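Local structure of cortical-lytic enzyme (Clostridium perfringens, 5JIP) at residues D18-S23 against R51-F56; L40-S45 against C70-F75; P110-E115 against L146-G151; Q203-G208 against V217-G222. The protein hydrolyses spore-cortex peptidoglycan during germination, probably as a lysozyme-type muramidase of glycoside hydrolase family 25. All blocks are in the same frame, centred on the assembly; numbering follows the deposited sequence.

Contact 1 (D18-S23 against R51-F56); sequences DLNEFS and RIDNKF
Hydrogen bonds to carboxylates carry most of this contact. Glu21 sends CG into the crowded position between its backbone N and carbonyl carbon (chi1 69°) and then runs extended, which brings its carboxylate alongside Asn54. There OE1 of Glu21 accepts from Asn54 ND2 at 2.8 Å, on the syn lone pair and near the amide plane, while OE2 of Glu21 takes the backbone N of Asn54 at 2.9 Å from above the carboxylate plane, in a nearly straight bond (169°). Asp53 slides past Glu21 in the opposite direction: its OD2 uses the syn lone pair for Glu21 N at 2.9 Å, and its OD1 caps Lys55 N at 2.8 Å just before a helix. A water lies 2.7 Å from Glu21 OE2 and also reaches Ile52 O. The type I turn Asn20-Ser23 presents Glu21, braced by an Asx turn from Asn20 OD1 to Phe22 N and by Asn20 N to Ser23 OG.

Charge is concentrated here. Glu21 OE2 and Asp53 OD2 stand 3.5 Å apart with their carboxylates almost perpendicular, and Arg41 bridges both acids, NE to Asp53 and NH2 to Glu21, which probably offsets the repulsion.

Apolar contacts are few. Lys55 lays CG 3.7 Å from Glu21 CA, and the Phe22 ring covers Glu21 CG with one face.

The contact joins the loop after strand 15-19 to the segment after strand 51-52, at the C-terminal end of the barrel strands: strands 15-19 and 51-52 both pair with strand 38-44, and Ile52 and Phe56 pack on helix 83-100.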
# COMPACT_ATOMS: atom_id res chain seq x y z
N ASP A 18 -13.69 -14.09 21.55
CA ASP A 18 -13.95 -12.79 22.17
C ASP A 18 -14.66 -13.02 23.49
O ASP A 18 -15.42 -13.99 23.66
CB ASP A 18 -14.74 -11.84 21.25
CG ASP A 18 -16.05 -12.42 20.77
OD1 ASP A 18 -16.04 -13.13 19.75
OD2 ASP A 18 -17.09 -12.15 21.41
N LEU A 19 -14.36 -12.13 24.44
CA LEU A 19 -14.68 -12.30 25.86
C LEU A 19 -15.19 -10.99 26.44
O LEU A 19 -14.94 -9.91 25.90
CB LEU A 19 -13.44 -12.74 26.67
CG LEU A 19 -12.61 -13.93 26.20
CD1 LEU A 19 -11.31 -14.01 27.01
CD2 LEU A 19 -13.40 -15.20 26.32
N ASN A 20 -15.91 -11.09 27.55
CA ASN A 20 -16.29 -9.90 28.31
C ASN A 20 -16.44 -10.29 29.77
O ASN A 20 -16.06 -11.39 30.17
CB ASN A 20 -17.54 -9.24 27.72
CG ASN A 20 -18.77 -10.15 27.76
OD1 ASN A 20 -18.91 -11.03 28.61
ND2 ASN A 20 -19.66 -9.93 26.81
N GLU A 21 -16.97 -9.38 30.58
CA GLU A 21 -17.02 -9.63 32.02
C GLU A 21 -17.88 -10.83 32.40
O GLU A 21 -17.78 -11.32 33.54
CB GLU A 21 -17.53 -8.38 32.73
CG GLU A 21 -18.98 -8.06 32.47
CD GLU A 21 -19.38 -6.77 33.15
OE1 GLU A 21 -19.94 -6.85 34.28
OE2 GLU A 21 -19.09 -5.70 32.58
N PHE A 22 -18.70 -11.33 31.48
CA PHE A 22 -19.55 -12.49 31.77
C PHE A 22 -18.91 -13.79 31.35
O PHE A 22 -19.48 -14.86 31.59
CB PHE A 22 -20.93 -12.29 31.09
CG PHE A 22 -21.54 -10.96 31.41
CD1 PHE A 22 -21.86 -10.63 32.72
CD2 PHE A 22 -21.76 -10.00 30.41
CE1 PHE A 22 -22.38 -9.41 33.02
CE2 PHE A 22 -22.27 -8.78 30.71
CZ PHE A 22 -22.60 -8.47 32.01
N SER A 23 -17.73 -13.74 30.76
CA SER A 23 -17.00 -14.95 30.44
C SER A 23 -16.51 -15.57 31.74
O SER A 23 -15.94 -14.86 32.58
CB SER A 23 -15.83 -14.62 29.54
OG SER A 23 -16.29 -14.03 28.35
N ARG A 51 -20.98 2.21 30.17
CA ARG A 51 -20.38 1.44 31.25
C ARG A 51 -19.09 0.81 30.79
O ARG A 51 -19.07 0.10 29.78
CB ARG A 51 -21.33 0.36 31.74
CG ARG A 51 -22.57 0.92 32.40
CD ARG A 51 -23.53 -0.16 32.80
NE ARG A 51 -24.51 0.37 33.76
CZ ARG A 51 -25.40 -0.37 34.40
NH1 ARG A 51 -25.46 -1.69 34.21
NH2 ARG A 51 -26.23 0.22 35.25
N ILE A 52 -18.02 0.97 31.57
CA ILE A 52 -16.81 0.21 31.32
C ILE A 52 -17.07 -1.23 31.69
O ILE A 52 -17.74 -1.53 32.69
CB ILE A 52 -15.63 0.78 32.13
CG1 ILE A 52 -14.34 0.06 31.75
CG2 ILE A 52 -15.84 0.56 33.63
CD1 ILE A 52 -13.08 0.75 32.26
N ASP A 53 -16.61 -2.15 30.85
CA ASP A 53 -16.73 -3.56 31.17
C ASP A 53 -15.93 -3.85 32.44
O ASP A 53 -14.81 -3.36 32.61
CB ASP A 53 -16.24 -4.41 29.99
CG ASP A 53 -16.24 -5.89 30.30
OD1 ASP A 53 -15.33 -6.35 31.02
OD2 ASP A 53 -17.15 -6.62 29.83
N ASN A 54 -16.53 -4.61 33.35
CA ASN A 54 -15.95 -4.76 34.69
C ASN A 54 -14.73 -5.67 34.76
O ASN A 54 -14.08 -5.73 35.82
CB ASN A 54 -17.01 -5.25 35.66
CG ASN A 54 -18.04 -4.18 35.95
OD1 ASN A 54 -17.68 -3.06 36.34
ND2 ASN A 54 -19.31 -4.48 35.71
N LYS A 55 -14.41 -6.40 33.68
CA LYS A 55 -13.18 -7.18 33.60
C LYS A 55 -12.19 -6.63 32.58
O LYS A 55 -11.05 -7.12 32.52
CB LYS A 55 -13.49 -8.65 33.26
CG LYS A 55 -14.20 -9.43 34.38
CD LYS A 55 -13.23 -9.76 35.46
CE LYS A 55 -13.78 -10.86 36.35
NZ LYS A 55 -12.84 -11.17 37.46
N PHE A 56 -12.56 -5.60 31.81
CA PHE A 56 -11.69 -5.13 30.74
C PHE A 56 -10.28 -4.79 31.25
O PHE A 56 -9.28 -5.27 30.71
CB PHE A 56 -12.31 -3.93 30.03
CG PHE A 56 -11.39 -3.29 29.04
CD1 PHE A 56 -10.84 -4.05 28.03
CD2 PHE A 56 -11.05 -1.96 29.14
CE1 PHE A 56 -9.95 -3.51 27.13
CE2 PHE A 56 -10.18 -1.40 28.24
CZ PHE A 56 -9.62 -2.17 27.23
O HOH W 1 -20.29 -3.29 32.49

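Contact 2 (L40-S45 against C70-F75); sequences LRASGS and CGAYHF
Arg41 lies across one face of the Tyr73 ring, its CA 3.6 Å from the ring centroid and 12° off the normal, a CH-pi contact in which CB of Arg41 also comes to 3.3 Å from Tyr73 CZ. The two residues pair on adjacent parallel strands of a beta/alpha barrel, joined by a beta-alpha-beta crossover through helix 56-66. Tyr73 reaches this place because its CG sits in the crowded position between backbone N and carbonyl carbon (chi1 64°), which folds the ring back over the neighbouring strand. The guanidinium leads away from the ring, bent at chi3, toward Asp53 and Glu21, the acids of the 18-23/51-56 contact.

Backbone bonds are regular at first: Leu40 N donates to Gly71 O, and Tyr73 N to Leu40 O. At Ala42 a beta bulge shifts the register by one. Tyr73 O then receives two donors, a strong one from Ala42 N at 2.8 Å and a weak one from Ser43 N at 3.4 Å. Regular pairing resumes with Phe75 N to Ser43 O and Ser45 N to Phe75 O.

Leu40 and Ala72 face helix 56-66; Leu40 CD1 also touches Cys70 SG at 3.5 Å, and the Ala42 methyl meets that of Ala72. The face of Leu40 and Ala72 also holds His74, whose NE2 bonds Gln88 OE1. At the edge of that imidazole, ND1 of His74 is 2.9 Å from Ser43 OG in a hydrogen bond, and Ser45 OG lies in the ring plane, 3.4 Å from His74 CE1.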
# COMPACT_ATOMS: atom_id res chain seq x y z
N LEU A 40 -11.75 -8.38 23.66
CA LEU A 40 -12.40 -8.09 24.93
C LEU A 40 -13.42 -6.97 24.74
O LEU A 40 -13.20 -6.05 23.95
CB LEU A 40 -11.40 -7.60 25.98
CG LEU A 40 -10.11 -8.43 26.16
CD1 LEU A 40 -9.13 -7.67 27.07
CD2 LEU A 40 -10.46 -9.81 26.70
N ARG A 41 -14.52 -7.03 25.47
CA ARG A 41 -15.35 -5.85 25.60
C ARG A 41 -14.63 -4.81 26.45
O ARG A 41 -14.22 -5.08 27.58
CB ARG A 41 -16.71 -6.17 26.22
CG ARG A 41 -17.62 -4.91 26.28
CD ARG A 41 -19.08 -5.25 26.63
NE ARG A 41 -19.24 -5.59 28.03
CZ ARG A 41 -20.42 -5.67 28.65
NH1 ARG A 41 -21.53 -5.46 27.96
NH2 ARG A 41 -20.47 -5.94 29.95
N ALA A 42 -14.49 -3.62 25.90
CA ALA A 42 -13.99 -2.48 26.65
C ALA A 42 -15.13 -1.76 27.34
O ALA A 42 -15.01 -1.42 28.52
CB ALA A 42 -13.26 -1.50 25.75
N SER A 43 -16.20 -1.49 26.60
CA SER A 43 -17.25 -0.59 27.06
C SER A 43 -18.52 -0.90 26.30
O SER A 43 -18.52 -1.67 25.34
CB SER A 43 -16.88 0.88 26.86
OG SER A 43 -16.52 1.14 25.50
N GLY A 44 -19.59 -0.27 26.73
CA GLY A 44 -20.87 -0.47 26.08
C GLY A 44 -21.90 0.50 26.61
O GLY A 44 -21.81 0.96 27.74
N SER A 45 -22.85 0.83 25.75
CA SER A 45 -23.94 1.73 26.06
C SER A 45 -25.29 1.02 25.96
O SER A 45 -26.34 1.68 25.93
CB SER A 45 -23.87 2.94 25.11
OG SER A 45 -22.64 3.65 25.29
N CYS A 70 -4.16 -8.49 21.59
CA CYS A 70 -5.36 -8.14 22.33
C CYS A 70 -6.02 -6.91 21.72
O CYS A 70 -5.36 -5.92 21.41
CB CYS A 70 -5.00 -7.90 23.80
SG CYS A 70 -6.44 -7.60 24.86
N GLY A 71 -7.34 -6.97 21.54
CA GLY A 71 -8.09 -5.83 21.08
C GLY A 71 -9.39 -5.73 21.87
O GLY A 71 -9.71 -6.62 22.65
N ALA A 72 -10.13 -4.64 21.64
CA ALA A 72 -11.37 -4.49 22.41
C ALA A 72 -12.46 -3.82 21.59
O ALA A 72 -12.19 -3.09 20.62
CB ALA A 72 -11.11 -3.69 23.68
N TYR A 73 -13.69 -4.03 22.04
CA TYR A 73 -14.85 -3.50 21.35
C TYR A 73 -15.72 -2.66 22.28
O TYR A 73 -15.65 -2.77 23.52
CB TYR A 73 -15.69 -4.62 20.72
CG TYR A 73 -16.33 -5.61 21.65
CD1 TYR A 73 -17.54 -5.33 22.29
CD2 TYR A 73 -15.76 -6.85 21.84
CE1 TYR A 73 -18.12 -6.25 23.12
CE2 TYR A 73 -16.35 -7.79 22.68
CZ TYR A 73 -17.52 -7.48 23.32
OH TYR A 73 -18.08 -8.41 24.15
N HIS A 74 -16.49 -1.79 21.65
CA HIS A 74 -17.55 -1.01 22.27
C HIS A 74 -18.91 -1.47 21.77
O HIS A 74 -19.15 -1.51 20.55
CB HIS A 74 -17.37 0.48 21.96
CG HIS A 74 -18.52 1.33 22.41
ND1 HIS A 74 -18.75 1.62 23.74
CD2 HIS A 74 -19.52 1.93 21.72
CE1 HIS A 74 -19.83 2.38 23.84
NE2 HIS A 74 -20.32 2.58 22.62
N PHE A 75 -19.84 -1.74 22.69
CA PHE A 75 -21.20 -2.09 22.30
C PHE A 75 -21.97 -0.81 22.05
O PHE A 75 -22.22 -0.01 22.96
CB PHE A 75 -21.90 -2.95 23.35
CG PHE A 75 -23.26 -3.39 22.92
CD1 PHE A 75 -24.37 -2.59 23.13
CD2 PHE A 75 -23.42 -4.60 22.29
CE1 PHE A 75 -25.62 -2.99 22.71
CE2 PHE A 75 -24.68 -5.01 21.85
CZ PHE A 75 -25.77 -4.22 22.09

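Contact 3 (P110-E115 against L146-G151); sequences PVLDVE and LMLYTG
Backbone hydrogen bonds join two neighbouring parallel strands in unbroken register. Pro110 O receives Met147 N at 2.9 Å, Met147 O receives Leu112 N, and Leu112 O receives Tyr149 N, before Tyr149 O takes Val114 N at 3.0 Å in an almost straight bond (176°). Thr150 extends the series with its side chain: OG1, anti to its backbone N, donates to Val114 O at 3.0 Å.

Apolar packing covers both faces. On the side of Val111, CG2 touches the methyl CE of Met147 at 3.8 Å, the bend at chi3 bringing CE alongside, and CG1 rests on CB of Tyr149. On the side of Leu112, Leu148 CD1 meets Val114 CG2 at 3.7 Å, beside Leu112 and Leu146, which pack against Phe134 of helix 124-142.

Polar groups gather at the end of the strands. Asp113 OD1 approaches Tyr149 CD1 to 3.3 Å, with carboxylate and ring 74° apart, and Glu115 comes close to the same ring. Asp113 OD1 and Glu115 OE2 lie 2.5 Å apart, which suggests that one acid holds a proton. Tyr149 OH bonds Gln203 OE1.

This beta-alpha-beta unit, 111-113, 124-142 and 147-151, is typical of a TIM-type barrel; Asp113 and Glu115 form the Asp-x-Glu pattern of family 25, and both bond a MES molecule, consistent with an active-site pocket.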
# COMPACT_ATOMS: atom_id res chain seq x y z
N PRO A 110 -9.37 -1.72 17.08
CA PRO A 110 -10.54 -1.40 17.90
C PRO A 110 -11.81 -1.68 17.12
O PRO A 110 -11.83 -1.55 15.89
CB PRO A 110 -10.37 0.10 18.20
CG PRO A 110 -8.92 0.38 17.93
CD PRO A 110 -8.54 -0.54 16.82
N VAL A 111 -12.86 -2.12 17.82
CA VAL A 111 -14.07 -2.60 17.17
C VAL A 111 -15.29 -1.84 17.69
O VAL A 111 -15.44 -1.65 18.91
CB VAL A 111 -14.24 -4.12 17.38
CG1 VAL A 111 -15.65 -4.60 17.09
CG2 VAL A 111 -13.25 -4.88 16.53
N LEU A 112 -16.16 -1.43 16.76
CA LEU A 112 -17.52 -1.00 17.05
C LEU A 112 -18.48 -2.17 16.83
O LEU A 112 -18.58 -2.70 15.73
CB LEU A 112 -17.91 0.19 16.18
CG LEU A 112 -19.32 0.77 16.38
CD1 LEU A 112 -19.39 1.47 17.71
CD2 LEU A 112 -19.60 1.73 15.24
N ASP A 113 -19.16 -2.55 17.90
CA ASP A 113 -20.06 -3.71 17.94
C ASP A 113 -21.48 -3.18 17.83
O ASP A 113 -21.99 -2.56 18.77
CB ASP A 113 -19.79 -4.47 19.24
CG ASP A 113 -20.85 -5.52 19.60
OD1 ASP A 113 -21.78 -5.79 18.81
OD2 ASP A 113 -20.71 -6.10 20.70
N VAL A 114 -22.13 -3.42 16.69
CA VAL A 114 -23.45 -2.89 16.38
C VAL A 114 -24.41 -4.07 16.25
O VAL A 114 -24.29 -4.90 15.34
CB VAL A 114 -23.46 -2.03 15.11
CG1 VAL A 114 -24.87 -1.49 14.84
CG2 VAL A 114 -22.47 -0.91 15.23
N GLU A 115 -25.35 -4.14 17.18
CA GLU A 115 -26.32 -5.21 17.23
C GLU A 115 -27.71 -4.68 17.53
O GLU A 115 -28.63 -5.48 17.72
CB GLU A 115 -25.94 -6.25 18.32
CG GLU A 115 -24.70 -7.02 18.04
CD GLU A 115 -24.26 -7.83 19.25
OE1 GLU A 115 -25.11 -8.59 19.79
OE2 GLU A 115 -23.09 -7.69 19.66
N LEU A 146 -10.82 1.58 12.56
CA LEU A 146 -11.91 0.98 13.32
C LEU A 146 -12.54 -0.16 12.53
O LEU A 146 -12.95 0.02 11.38
CB LEU A 146 -12.97 2.05 13.61
CG LEU A 146 -14.18 1.62 14.42
CD1 LEU A 146 -13.76 1.27 15.85
CD2 LEU A 146 -15.25 2.70 14.42
N MET A 147 -12.62 -1.34 13.15
CA MET A 147 -13.33 -2.49 12.57
C MET A 147 -14.77 -2.50 13.05
O MET A 147 -15.06 -2.13 14.18
CB MET A 147 -12.62 -3.81 12.93
CG MET A 147 -13.37 -5.06 12.47
SD MET A 147 -12.30 -6.48 12.11
CE MET A 147 -11.76 -6.91 13.75
N LEU A 148 -15.69 -2.88 12.14
CA LEU A 148 -17.11 -3.03 12.44
C LEU A 148 -17.45 -4.49 12.68
O LEU A 148 -17.13 -5.36 11.87
CB LEU A 148 -17.98 -2.48 11.31
CG LEU A 148 -19.50 -2.61 11.55
CD1 LEU A 148 -19.88 -1.69 12.64
CD2 LEU A 148 -20.27 -2.32 10.26
N TYR A 149 -18.07 -4.76 13.83
CA TYR A 149 -18.68 -6.05 14.10
C TYR A 149 -20.20 -5.94 13.96
O TYR A 149 -20.82 -5.04 14.55
CB TYR A 149 -18.36 -6.57 15.50
CG TYR A 149 -19.21 -7.77 15.88
CD1 TYR A 149 -20.52 -7.61 16.34
CD2 TYR A 149 -18.71 -9.06 15.81
CE1 TYR A 149 -21.31 -8.68 16.67
CE2 TYR A 149 -19.51 -10.17 16.18
CZ TYR A 149 -20.81 -9.95 16.61
OH TYR A 149 -21.63 -11.00 16.97
N THR A 150 -20.79 -6.87 13.22
CA THR A 150 -22.23 -6.98 13.16
C THR A 150 -22.56 -8.36 12.64
O THR A 150 -21.69 -9.07 12.13
CB THR A 150 -22.84 -5.86 12.28
OG1 THR A 150 -24.25 -5.82 12.47
CG2 THR A 150 -22.55 -6.09 10.85
N GLY A 151 -23.84 -8.74 12.75
CA GLY A 151 -24.30 -10.03 12.29
C GLY A 151 -24.91 -9.99 10.89
O GLY A 151 -25.39 -8.96 10.42

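Contact 4 (Q203-G208 against V217-G222); sequences QFTDEG and VDLNWG
Two first torsions set up the stack at the end of this contact. Phe204 CG occupies the crowded position between backbone N and carbonyl carbon (chi1 63°), and Trp221 CG lies beside its own backbone N, anti to the carbonyl carbon (chi1 -58°). The phenyl ring therefore overlaps the five-membered indole ring in an offset stack, centroids 4.2 Å apart and planes at 19°. Phe204 CD1 stands 3.2 Å from Trp221 NE1, and the tip of the same ring, Phe204 CZ, reaches Leu219 CB at 3.6 Å. Lys9 adds a cation-pi contact to the indole.

The backbone pairing is antiparallel but irregular. Phe204 N bonds Leu219 O, and Leu219 N returns a bond of 3.2 Å to Thr205 O from above the carbonyl plane. Beta bulges shift the register twice, and the chain corners at Asp206 and Glu207, where Thr205 OG1 accepts Glu207 N in an ST turn. Beyond it, Gly208 N donates to Val217 O at 2.8 Å and Val217 N to Gly208 O at 3.0 Å, each on a lone pair in the carbonyl plane.

On the face of Gln203 and Asn220 the two side chains run side by side, Asn220 OD1 3.1 Å from Gln203 CB. Asp18 OD1 accepts from both amides, Gln203 NE2 and Asn220 ND2; Gln203 OE1 also accepts from Tyr180, and Asn220 OD1 bonds Trp176, so these amides are well gripped. The arrangement is a bulged beta hairpin whose second strand, pairing antiparallel with strand 15-19, closes the barrel.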
# COMPACT_ATOMS: atom_id res chain seq x y z
N GLN A 203 -17.16 -14.52 13.12
CA GLN A 203 -17.62 -15.14 14.36
C GLN A 203 -18.58 -16.25 13.97
O GLN A 203 -19.69 -15.98 13.48
CB GLN A 203 -18.32 -14.12 15.25
CG GLN A 203 -18.54 -14.62 16.66
CD GLN A 203 -19.28 -13.59 17.46
OE1 GLN A 203 -20.46 -13.36 17.23
NE2 GLN A 203 -18.59 -12.96 18.40
N PHE A 204 -18.14 -17.50 14.09
CA PHE A 204 -18.91 -18.63 13.60
C PHE A 204 -19.71 -19.34 14.69
O PHE A 204 -20.56 -20.17 14.37
CB PHE A 204 -18.00 -19.63 12.86
CG PHE A 204 -16.95 -20.27 13.73
CD1 PHE A 204 -15.70 -19.67 13.89
CD2 PHE A 204 -17.21 -21.45 14.41
CE1 PHE A 204 -14.74 -20.23 14.69
CE2 PHE A 204 -16.24 -22.02 15.23
CZ PHE A 204 -15.01 -21.40 15.38
N THR A 205 -19.49 -19.01 15.96
CA THR A 205 -20.33 -19.58 17.00
C THR A 205 -20.31 -18.65 18.20
O THR A 205 -19.36 -17.89 18.40
CB THR A 205 -19.84 -20.97 17.42
OG1 THR A 205 -20.74 -21.51 18.38
CG2 THR A 205 -18.47 -20.90 18.01
N ASP A 206 -21.38 -18.74 18.98
CA ASP A 206 -21.46 -18.14 20.30
C ASP A 206 -21.43 -19.18 21.40
O ASP A 206 -21.56 -18.83 22.58
CB ASP A 206 -22.73 -17.30 20.43
CG ASP A 206 -24.01 -18.11 20.20
OD1 ASP A 206 -23.93 -19.20 19.64
OD2 ASP A 206 -25.10 -17.62 20.53
N GLU A 207 -21.24 -20.45 21.05
CA GLU A 207 -21.38 -21.57 21.97
C GLU A 207 -20.22 -22.51 21.83
O GLU A 207 -20.36 -23.73 21.98
CB GLU A 207 -22.68 -22.33 21.73
CG GLU A 207 -23.89 -21.53 21.97
CD GLU A 207 -25.15 -22.37 21.85
OE1 GLU A 207 -25.17 -23.32 21.04
OE2 GLU A 207 -26.09 -22.07 22.61
N GLY A 208 -19.04 -21.99 21.58
CA GLY A 208 -17.91 -22.83 21.34
C GLY A 208 -17.31 -23.38 22.62
O GLY A 208 -17.58 -22.90 23.72
N VAL A 217 -18.31 -20.08 24.51
CA VAL A 217 -17.56 -18.88 24.20
C VAL A 217 -17.73 -18.53 22.72
O VAL A 217 -17.92 -19.42 21.87
CB VAL A 217 -16.08 -19.07 24.61
CG1 VAL A 217 -15.43 -20.21 23.81
CG2 VAL A 217 -15.29 -17.78 24.48
N ASP A 218 -17.71 -17.23 22.42
CA ASP A 218 -17.66 -16.74 21.04
C ASP A 218 -16.32 -17.09 20.42
O ASP A 218 -15.27 -16.77 20.99
CB ASP A 218 -17.84 -15.22 20.98
CG ASP A 218 -19.18 -14.71 21.45
OD1 ASP A 218 -20.14 -15.50 21.61
OD2 ASP A 218 -19.29 -13.47 21.64
N LEU A 219 -16.33 -17.72 19.26
CA LEU A 219 -15.10 -18.08 18.57
C LEU A 219 -15.09 -17.49 17.15
O LEU A 219 -16.14 -17.35 16.50
CB LEU A 219 -14.91 -19.57 18.49
CG LEU A 219 -14.78 -20.28 19.86
CD1 LEU A 219 -14.72 -21.77 19.64
CD2 LEU A 219 -13.57 -19.75 20.65
N ASN A 220 -13.89 -17.20 16.67
CA ASN A 220 -13.71 -16.39 15.47
C ASN A 220 -12.58 -16.92 14.61
O ASN A 220 -11.52 -17.30 15.13
CB ASN A 220 -13.37 -14.94 15.82
CG ASN A 220 -14.39 -14.31 16.74
OD1 ASN A 220 -15.45 -13.90 16.30
ND2 ASN A 220 -14.03 -14.16 18.01
N TRP A 221 -12.80 -16.89 13.31
CA TRP A 221 -11.72 -17.00 12.34
C TRP A 221 -11.26 -15.61 11.93
O TRP A 221 -12.07 -14.69 11.75
CB TRP A 221 -12.16 -17.77 11.08
CG TRP A 221 -12.66 -19.15 11.34
CD1 TRP A 221 -13.93 -19.60 11.14
CD2 TRP A 221 -11.90 -20.26 11.86
NE1 TRP A 221 -14.01 -20.93 11.49
CE2 TRP A 221 -12.79 -21.36 11.94
CE3 TRP A 221 -10.57 -20.44 12.23
CZ2 TRP A 221 -12.39 -22.61 12.38
CZ3 TRP A 221 -10.16 -21.69 12.71
CH2 TRP A 221 -11.07 -22.77 12.76
N GLY A 222 -9.95 -15.47 11.77
CA GLY A 222 -9.35 -14.23 11.36
C GLY A 222 -8.55 -14.36 10.07
O GLY A 222 -8.57 -15.39 9.38

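Overall arrangement
All four contacts lie on or beside one curled sheet. Contacts 2 and 3 are buried and join neighbouring parallel strands, sharing the seam between 70-75 and 111-113; backbone bonds and apolar side chains dominate there, although contact 2 carries a bulge and contact 3 runs in register. Contact 1 is a surface contact of loops, held by carboxylates rather than by backbone pairing, and Arg41 of contact 2 probably offsets their charge. Contact 4, partly buried, is the antiparallel exception, adding an aromatic stack. Polar side chains link contacts 1, 3 and 4 at the end of the barrel where MES binds.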